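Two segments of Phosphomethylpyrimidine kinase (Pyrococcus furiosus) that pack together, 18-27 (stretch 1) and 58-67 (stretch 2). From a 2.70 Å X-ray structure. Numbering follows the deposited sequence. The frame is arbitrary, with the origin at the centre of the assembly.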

# COMPACT_ATOMS: atom_id res chain seq x y z
N GLU A 18 16.62 24.90 -22.24
CA GLU A 18 15.52 24.77 -23.17
C GLU A 18 14.32 24.07 -22.52
O GLU A 18 13.17 24.41 -22.78
CB GLU A 18 15.96 24.02 -24.43
CG GLU A 18 14.84 23.89 -25.45
CD GLU A 18 15.29 23.35 -26.79
OE1 GLU A 18 16.05 22.36 -26.82
OE2 GLU A 18 14.88 23.91 -27.83
N PHE A 19 14.62 23.08 -21.67
CA PHE A 19 13.52 22.43 -20.98
C PHE A 19 12.63 23.42 -20.24
O PHE A 19 11.43 23.44 -20.38
CB PHE A 19 14.04 21.37 -20.01
CG PHE A 19 12.96 20.76 -19.17
CD1 PHE A 19 12.09 19.83 -19.71
CD2 PHE A 19 12.83 21.11 -17.84
CE1 PHE A 19 11.09 19.27 -18.93
CE2 PHE A 19 11.83 20.56 -17.06
CZ PHE A 19 10.96 19.63 -17.61
N GLU A 20 13.33 24.30 -19.51
CA GLU A 20 12.65 25.37 -18.78
C GLU A 20 11.87 26.29 -19.71
O GLU A 20 10.72 26.62 -19.44
CB GLU A 20 13.66 26.23 -18.01
CG GLU A 20 14.32 25.57 -16.84
CD GLU A 20 15.28 26.50 -16.14
OE1 GLU A 20 16.18 27.04 -16.84
OE2 GLU A 20 15.16 26.70 -14.91
N SER A 21 12.49 26.69 -20.82
CA SER A 21 11.82 27.59 -21.75
C SER A 21 10.50 27.03 -22.27
O SER A 21 9.52 27.78 -22.38
CB SER A 21 12.75 27.96 -22.92
OG SER A 21 12.82 26.93 -23.88
N ILE A 22 10.44 25.74 -22.58
CA ILE A 22 9.19 25.17 -23.08
C ILE A 22 8.15 25.09 -21.97
O ILE A 22 7.01 24.70 -22.19
CB ILE A 22 9.40 23.76 -23.69
CG1 ILE A 22 9.96 22.79 -22.66
CG2 ILE A 22 10.34 23.86 -24.89
CD1 ILE A 22 10.19 21.39 -23.21
N ASN A 23 8.57 25.47 -20.76
CA ASN A 23 7.70 25.51 -19.58
C ASN A 23 6.79 24.30 -19.36
O ASN A 23 5.57 24.41 -19.48
CB ASN A 23 6.84 26.78 -19.63
CG ASN A 23 5.92 26.90 -18.43
OD1 ASN A 23 6.38 26.91 -17.28
ND2 ASN A 23 4.62 26.99 -18.68
N PRO A 24 7.38 23.15 -19.02
CA PRO A 24 6.67 21.89 -18.77
C PRO A 24 6.26 21.72 -17.30
O PRO A 24 6.80 20.89 -16.58
CB PRO A 24 7.71 20.86 -19.17
CG PRO A 24 8.97 21.48 -18.63
CD PRO A 24 8.84 22.93 -19.03
N VAL A 25 5.28 22.50 -16.87
CA VAL A 25 4.84 22.43 -15.49
C VAL A 25 4.04 21.16 -15.18
O VAL A 25 4.26 20.52 -14.15
CB VAL A 25 3.99 23.67 -15.12
CG1 VAL A 25 3.87 23.78 -13.60
CG2 VAL A 25 4.63 24.92 -15.70
N ARG A 26 3.11 20.79 -16.05
CA ARG A 26 2.30 19.61 -15.80
C ARG A 26 3.12 18.33 -15.68
O ARG A 26 2.65 17.35 -15.10
CB ARG A 26 1.24 19.42 -16.89
CG ARG A 26 1.80 19.04 -18.25
CD ARG A 26 0.68 18.97 -19.30
NE ARG A 26 -0.05 17.71 -19.29
CZ ARG A 26 0.11 16.74 -20.18
NH1 ARG A 26 0.99 16.88 -21.17
NH2 ARG A 26 -0.60 15.62 -20.10
N LEU A 27 4.33 18.35 -16.23
CA LEU A 27 5.20 17.17 -16.21
C LEU A 27 6.14 17.04 -15.01
O LEU A 27 6.80 16.02 -14.85
CB LEU A 27 6.04 17.13 -17.50
CG LEU A 27 5.31 17.04 -18.84
CD1 LEU A 27 6.32 16.88 -19.98
CD2 LEU A 27 4.35 15.85 -18.83
N VAL A 58 12.07 22.27 -10.05
CA VAL A 58 10.77 22.21 -9.37
C VAL A 58 9.71 23.16 -9.93
O VAL A 58 10.03 24.10 -10.67
CB VAL A 58 10.98 22.53 -7.87
CG1 VAL A 58 12.06 21.64 -7.30
CG2 VAL A 58 11.37 23.98 -7.67
N LYS A 59 8.45 22.90 -9.59
CA LYS A 59 7.37 23.78 -10.04
C LYS A 59 7.62 25.13 -9.38
O LYS A 59 7.83 25.20 -8.16
CB LYS A 59 5.98 23.30 -9.60
CG LYS A 59 5.46 22.01 -10.22
CD LYS A 59 3.93 21.93 -10.05
CE LYS A 59 3.34 20.51 -10.23
NZ LYS A 59 3.37 19.91 -11.63
N TYR A 60 7.64 26.19 -10.17
CA TYR A 60 7.84 27.49 -9.58
C TYR A 60 6.46 28.12 -9.55
O TYR A 60 5.57 27.66 -8.83
CB TYR A 60 8.86 28.28 -10.39
CG TYR A 60 9.53 29.37 -9.60
CD1 TYR A 60 9.87 29.18 -8.26
CD2 TYR A 60 9.80 30.62 -10.17
CE1 TYR A 60 10.45 30.20 -7.50
CE2 TYR A 60 10.38 31.64 -9.43
CZ TYR A 60 10.70 31.43 -8.10
OH TYR A 60 11.24 32.46 -7.37
N GLY A 61 6.22 29.17 -10.32
CA GLY A 61 4.88 29.72 -10.29
C GLY A 61 4.10 28.80 -11.19
O GLY A 61 3.87 27.63 -10.86
N ASN A 62 3.69 29.33 -12.34
CA ASN A 62 2.99 28.55 -13.33
C ASN A 62 4.11 28.18 -14.28
O ASN A 62 3.98 28.28 -15.50
CB ASN A 62 1.94 29.40 -14.06
CG ASN A 62 1.22 28.62 -15.16
OD1 ASN A 62 1.53 27.46 -15.43
ND2 ASN A 62 0.24 29.27 -15.79
N SER A 63 5.23 27.79 -13.70
CA SER A 63 6.39 27.41 -14.48
C SER A 63 7.31 26.48 -13.69
O SER A 63 6.94 25.96 -12.64
CB SER A 63 7.16 28.66 -14.93
OG SER A 63 7.50 29.46 -13.82
N VAL A 64 8.51 26.29 -14.21
CA VAL A 64 9.47 25.41 -13.57
C VAL A 64 10.77 26.16 -13.34
O VAL A 64 11.04 27.18 -13.98
CB VAL A 64 9.74 24.17 -14.43
CG1 VAL A 64 8.42 23.59 -14.90
CG2 VAL A 64 10.63 24.54 -15.61
N LYS A 65 11.59 25.65 -12.43
CA LYS A 65 12.85 26.29 -12.14
C LYS A 65 13.89 25.28 -11.72
O LYS A 65 13.61 24.40 -10.91
CB LYS A 65 12.65 27.34 -11.04
CG LYS A 65 13.89 28.09 -10.64
CD LYS A 65 13.57 29.19 -9.63
CE LYS A 65 14.83 29.85 -9.11
NZ LYS A 65 14.52 30.98 -8.21
N ALA A 66 15.08 25.40 -12.30
CA ALA A 66 16.19 24.52 -11.96
C ALA A 66 16.80 25.21 -10.76
O ALA A 66 17.31 26.31 -10.88
CB ALA A 66 17.19 24.46 -13.10
N VAL A 67 16.73 24.58 -9.59
CA VAL A 67 17.25 25.21 -8.39
C VAL A 67 18.72 25.55 -8.44
O VAL A 67 19.15 26.52 -7.82
CB VAL A 67 17.00 24.34 -7.14
CG1 VAL A 67 17.63 24.99 -5.91
CG2 VAL A 67 15.50 24.16 -6.93

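The end of a helix and the loop after it (stretch 1) pack against a β-hairpin (stretch 2), burying 464 Å² counted over both sides. The hairpin is held by paired backbone bonds between Val 58 and Lys 65 (each N to the other's O, 2.8 Å) and by Tyr 60 N to Ser 63 O (2.6 Å); the backbones of the two stretches come nearest at Val 25 and Ser 63, whose CA atoms are 5.3 Å apart.

Apolar packing centres on Val 64, which is buried and points toward stretch 1. Its CG2 meets Glu 20 CA at 3.8 Å, Pro 24 CD at 4.2 Å and, obliquely to the ring, Phe 19 CE2 at 4.4 Å; its CG1 lies 3.8 Å from Val 25 CA and 4.1 Å from Val 25 CG2. A short branched side chain suits this place, since its two methyls reach different parts of the helix end and loop. Val 25 extends the patch: its CG2 lies 3.3 Å from Ser 63 CA, and its CG1 is 4.0 Å from Lys 59 CD, so the aliphatic part of the lysine also packs.

Two hydrogen bonds join side chain to backbone, one in each direction. Glu 20 has its CB sideways, but the chain (chi1 m, chi2 t) carries the carboxylate to the strand, where OE2 accepts from Ala 66 N at 2.9 Å with an N-H...O angle of 150°. The small Ala 66 side chain, pointing toward stretch 1, fits beside it, its CB 3.5 Å from Glu 20 OE2. Conversely, Lys 59 extends through chi2 and chi3 (both t), then turns at chi4 (m) to bring NZ within 2.7 Å of Val 25 O, in a segment with helical phi/psi but without the regular bonds.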